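Local coordinates for uncharacterized protein (Bacteroides caccae, PDB 4L7A) that is of unknown function but is probably a zinc-binding metallopeptidase, at residues E201-Y209 and L248-A256. Numbering follows the deposited sequence.
Sequences EVTACFLTY and LDLLRKVIA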
loop_
_atom_site.group_PDB
_atom_site.type_symbol
_atom_site.label_atom_id
_atom_site.label_comp_id
_atom_site.label_asym_id
_atom_site.label_seq_id
_atom_site.Cartn_x
_atom_site.Cartn_y
_atom_site.Cartn_z
ATOM N N GLU A 201 -3.058 9.313 4.602
ATOM C CA GLU A 201 -1.649 9.264 5.001
ATOM C C GLU A 201 -1.470 8.845 6.445
ATOM O O GLU A 201 -0.563 8.065 6.749
ATOM C CB GLU A 201 -0.969 10.603 4.787
ATOM C CG GLU A 201 -0.672 10.949 3.298
ATOM C CD GLU A 201 0.463 10.082 2.739
ATOM O OE1 GLU A 201 1.629 10.477 2.954
ATOM O OE2 GLU A 201 0.194 9.007 2.143
ATOM N N VAL A 202 -2.307 9.354 7.340
ATOM C CA VAL A 202 -2.206 8.955 8.737
ATOM C C VAL A 202 -2.407 7.462 8.810
ATOM O O VAL A 202 -1.645 6.762 9.409
ATOM C CB VAL A 202 -3.180 9.744 9.616
ATOM C CG1 VAL A 202 -3.267 9.137 11.017
ATOM C CG2 VAL A 202 -2.751 11.185 9.694
ATOM N N THR A 203 -3.423 6.947 8.142
ATOM C CA THR A 203 -3.720 5.522 8.138
ATOM C C THR A 203 -2.583 4.678 7.553
ATOM O O THR A 203 -2.140 3.690 8.153
ATOM C CB THR A 203 -5.012 5.248 7.290
ATOM O OG1 THR A 203 -6.095 6.096 7.707
ATOM C CG2 THR A 203 -5.443 3.792 7.411
ATOM N N ALA A 204 -2.075 5.074 6.371
ATOM C CA ALA A 204 -1.027 4.346 5.683
ATOM C C ALA A 204 0.316 4.420 6.410
ATOM O O ALA A 204 1.074 3.416 6.424
ATOM C CB ALA A 204 -0.843 4.882 4.292
ATOM N N CYS A 205 0.620 5.580 6.969
ATOM C CA CYS A 205 1.861 5.695 7.786
ATOM C C CYS A 205 1.758 4.869 9.066
ATOM O O CYS A 205 2.683 4.134 9.437
ATOM C CB CYS A 205 2.184 7.135 8.119
ATOM S SG CYS A 205 2.664 8.151 6.667
ATOM N N PHE A 206 0.623 4.967 9.742
ATOM C CA PHE A 206 0.441 4.224 10.953
ATOM C C PHE A 206 0.567 2.725 10.698
ATOM O O PHE A 206 1.222 2.022 11.484
ATOM C CB PHE A 206 -0.911 4.525 11.604
ATOM C CG PHE A 206 -1.067 3.901 12.952
ATOM C CD1 PHE A 206 -0.289 4.335 14.019
ATOM C CD2 PHE A 206 -1.948 2.860 13.143
ATOM C CE1 PHE A 206 -0.393 3.755 15.294
ATOM C CE2 PHE A 206 -2.084 2.280 14.413
ATOM C CZ PHE A 206 -1.294 2.740 15.501
ATOM N N LEU A 207 0.006 2.238 9.585
ATOM C CA LEU A 207 0.039 0.830 9.329
ATOM C C LEU A 207 1.404 0.303 8.899
ATOM O O LEU A 207 1.685 -0.822 9.157
ATOM C CB LEU A 207 -1.046 0.418 8.303
ATOM C CG LEU A 207 -2.487 0.545 8.758
ATOM C CD1 LEU A 207 -3.459 0.047 7.653
ATOM C CD2 LEU A 207 -2.673 -0.281 10.041
ATOM N N THR A 208 2.230 1.111 8.235
ATOM C CA THR A 208 3.465 0.643 7.639
ATOM C C THR A 208 4.759 1.094 8.386
ATOM O O THR A 208 5.736 0.367 8.362
ATOM C CB THR A 208 3.625 1.101 6.177
ATOM O OG1 THR A 208 3.599 2.532 6.086
ATOM C CG2 THR A 208 2.538 0.556 5.323
ATOM N N TYR A 209 4.740 2.256 9.058
ATOM C CA TYR A 209 5.941 2.757 9.785
ATOM C C TYR A 209 6.303 1.879 11.001
ATOM O O TYR A 209 5.426 1.598 11.832
ATOM C CB TYR A 209 5.721 4.176 10.290
ATOM C CG TYR A 209 5.838 5.285 9.260
ATOM C CD1 TYR A 209 5.774 5.022 7.899
ATOM C CD2 TYR A 209 5.862 6.625 9.667
ATOM C CE1 TYR A 209 5.883 6.049 6.960
ATOM C CE2 TYR A 209 5.951 7.655 8.734
ATOM C CZ TYR A 209 5.978 7.368 7.398
ATOM O OH TYR A 209 6.044 8.371 6.491
ATOM N N LEU A 248 -7.324 -0.880 14.480
ATOM C CA LEU A 248 -6.239 -0.430 13.679
ATOM C C LEU A 248 -4.831 -0.723 14.304
ATOM O O LEU A 248 -3.891 -1.087 13.580
ATOM C CB LEU A 248 -6.364 1.069 13.416
ATOM C CG LEU A 248 -5.457 1.621 12.300
ATOM C CD1 LEU A 248 -5.945 1.135 10.958
ATOM C CD2 LEU A 248 -5.456 3.143 12.303
ATOM N N ASP A 249 -4.694 -0.582 15.621
ATOM C CA ASP A 249 -3.416 -0.915 16.294
ATOM C C ASP A 249 -3.078 -2.384 16.091
ATOM O O ASP A 249 -1.935 -2.729 15.758
ATOM C CB ASP A 249 -3.401 -0.535 17.803
ATOM C CG ASP A 249 -1.984 -0.581 18.407
ATOM O OD1 ASP A 249 -0.974 -0.058 17.809
ATOM O OD2 ASP A 249 -1.836 -1.165 19.496
ATOM N N LEU A 250 -4.075 -3.244 16.237
ATOM C CA LEU A 250 -3.877 -4.652 15.977
ATOM C C LEU A 250 -3.445 -4.890 14.525
ATOM O O LEU A 250 -2.561 -5.700 14.272
ATOM C CB LEU A 250 -5.163 -5.407 16.283
ATOM C CG LEU A 250 -5.086 -6.904 16.045
ATOM C CD1 LEU A 250 -3.954 -7.503 16.880
ATOM C CD2 LEU A 250 -6.494 -7.587 16.341
ATOM N N LEU A 251 -4.113 -4.218 13.586
ATOM C CA LEU A 251 -3.793 -4.352 12.168
ATOM C C LEU A 251 -2.358 -3.898 11.904
ATOM O O LEU A 251 -1.620 -4.568 11.185
ATOM C CB LEU A 251 -4.788 -3.610 11.256
ATOM C CG LEU A 251 -4.559 -3.672 9.729
ATOM C CD1 LEU A 251 -4.561 -5.067 9.205
ATOM C CD2 LEU A 251 -5.643 -2.935 9.019
ATOM N N ARG A 252 -1.952 -2.792 12.501
ATOM C CA ARG A 252 -0.533 -2.365 12.404
ATOM C C ARG A 252 0.454 -3.471 12.843
ATOM O O ARG A 252 1.455 -3.720 12.166
ATOM C CB ARG A 252 -0.288 -1.079 13.214
ATOM C CG ARG A 252 1.191 -0.632 13.233
ATOM C CD ARG A 252 1.397 0.541 14.218
ATOM N NE ARG A 252 1.112 0.102 15.572
ATOM C CZ ARG A 252 2.011 -0.502 16.367
ATOM N NH1 ARG A 252 3.246 -0.710 15.958
ATOM N NH2 ARG A 252 1.677 -0.917 17.590
ATOM N N LYS A 253 0.145 -4.133 13.959
ATOM C CA LYS A 253 1.013 -5.159 14.512
ATOM C C LYS A 253 1.017 -6.393 13.665
ATOM O O LYS A 253 2.061 -6.996 13.473
ATOM C CB LYS A 253 0.609 -5.511 15.936
ATOM C CG LYS A 253 1.070 -4.472 16.947
ATOM C CD LYS A 253 0.039 -4.224 18.067
ATOM C CE LYS A 253 -0.086 -5.388 19.017
ATOM N NZ LYS A 253 0.872 -5.242 20.113
ATOM N N VAL A 254 -0.151 -6.760 13.157
ATOM C CA VAL A 254 -0.263 -7.923 12.291
ATOM C C VAL A 254 0.520 -7.715 10.974
ATOM O O VAL A 254 1.252 -8.595 10.550
ATOM C CB VAL A 254 -1.730 -8.296 12.072
ATOM C CG1 VAL A 254 -1.891 -9.264 10.903
ATOM C CG2 VAL A 254 -2.293 -8.895 13.382
ATOM N N ILE A 255 0.437 -6.528 10.401
ATOM C CA ILE A 255 1.230 -6.188 9.221
ATOM C C ILE A 255 2.727 -6.301 9.510
ATOM O O ILE A 255 3.443 -6.976 8.766
ATOM C CB ILE A 255 0.877 -4.785 8.694
ATOM C CG1 ILE A 255 -0.501 -4.871 8.023
ATOM C CG2 ILE A 255 1.963 -4.267 7.694
ATOM C CD1 ILE A 255 -1.162 -3.593 7.673
ATOM N N ALA A 256 3.192 -5.717 10.629
ATOM C CA ALA A 256 4.585 -5.833 11.004
ATOM C C ALA A 256 5.045 -7.292 11.204
ATOM O O ALA A 256 6.153 -7.660 10.788
ATOM C CB ALA A 256 4.892 -5.015 12.279
HETATM O O HOH W 1 3.295 -2.158 10.801
HETATM O O HOH W 2 4.419 -0.679 12.970
#
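Arg252 lies across the ring of Phe206 where two helices pack in this putative metallopeptidase. Helix 195-208 and helix 248-260 meet at an angle of 48° between the two short segments, whose axes approach to 8.7 Å. Arg252 CD makes a CH-pi contact over one face of the Phe206 ring, 3.8 Å from its centroid and shifted toward the rim. It also presses on Phe206 O at 3.1 Å. The ring and guanidinium planes are 61° apart. Leu248 adds a methyl contact, its CD2 lying 3.6 Å from Phe206 CD2. Phe206 CG is anti to the backbone N (chi1 -173°), which sets the ring against Arg252 CD and beside Leu248 CD2.

Leu207 fills the middle of the interface. Its CD2 touches Leu248 CD1, at 3.7 Å, Leu251 CG and the backbone N of Arg252. Ile255 CD1 lies loosely against Leu207 CB.

The second shell holds Arg252 in place. Its chain bends at chi3, and NE and NH2 grip Asp249 side-on, both on OD1 and from the same face of the carboxylate. The NH2 bond is 2.8 Å long and belongs to a salt bridge. The same OD1 also lies beside Phe206 CZ. Trp214 meets the Phe206 ring edge-to-face, and helix 211-244 packs on Phe206 and Leu248. Helix 59-81 backs Leu251 and Ile255.

Helix 195-208 also packs on helix 131-153, joining it to helix 248-260. Its Glu201 is hydrogen-bonded to His144 of an HEXXH sequence, consistent with a zinc site. The contact with helix 248-260 lies on another side and is plain packing.

Two waters complete the join. One donates to Tyr209 O and accepts a bond from Arg252 NH1. The other donates to Arg252 O and to Leu207 O, the latter at 2.7 Å.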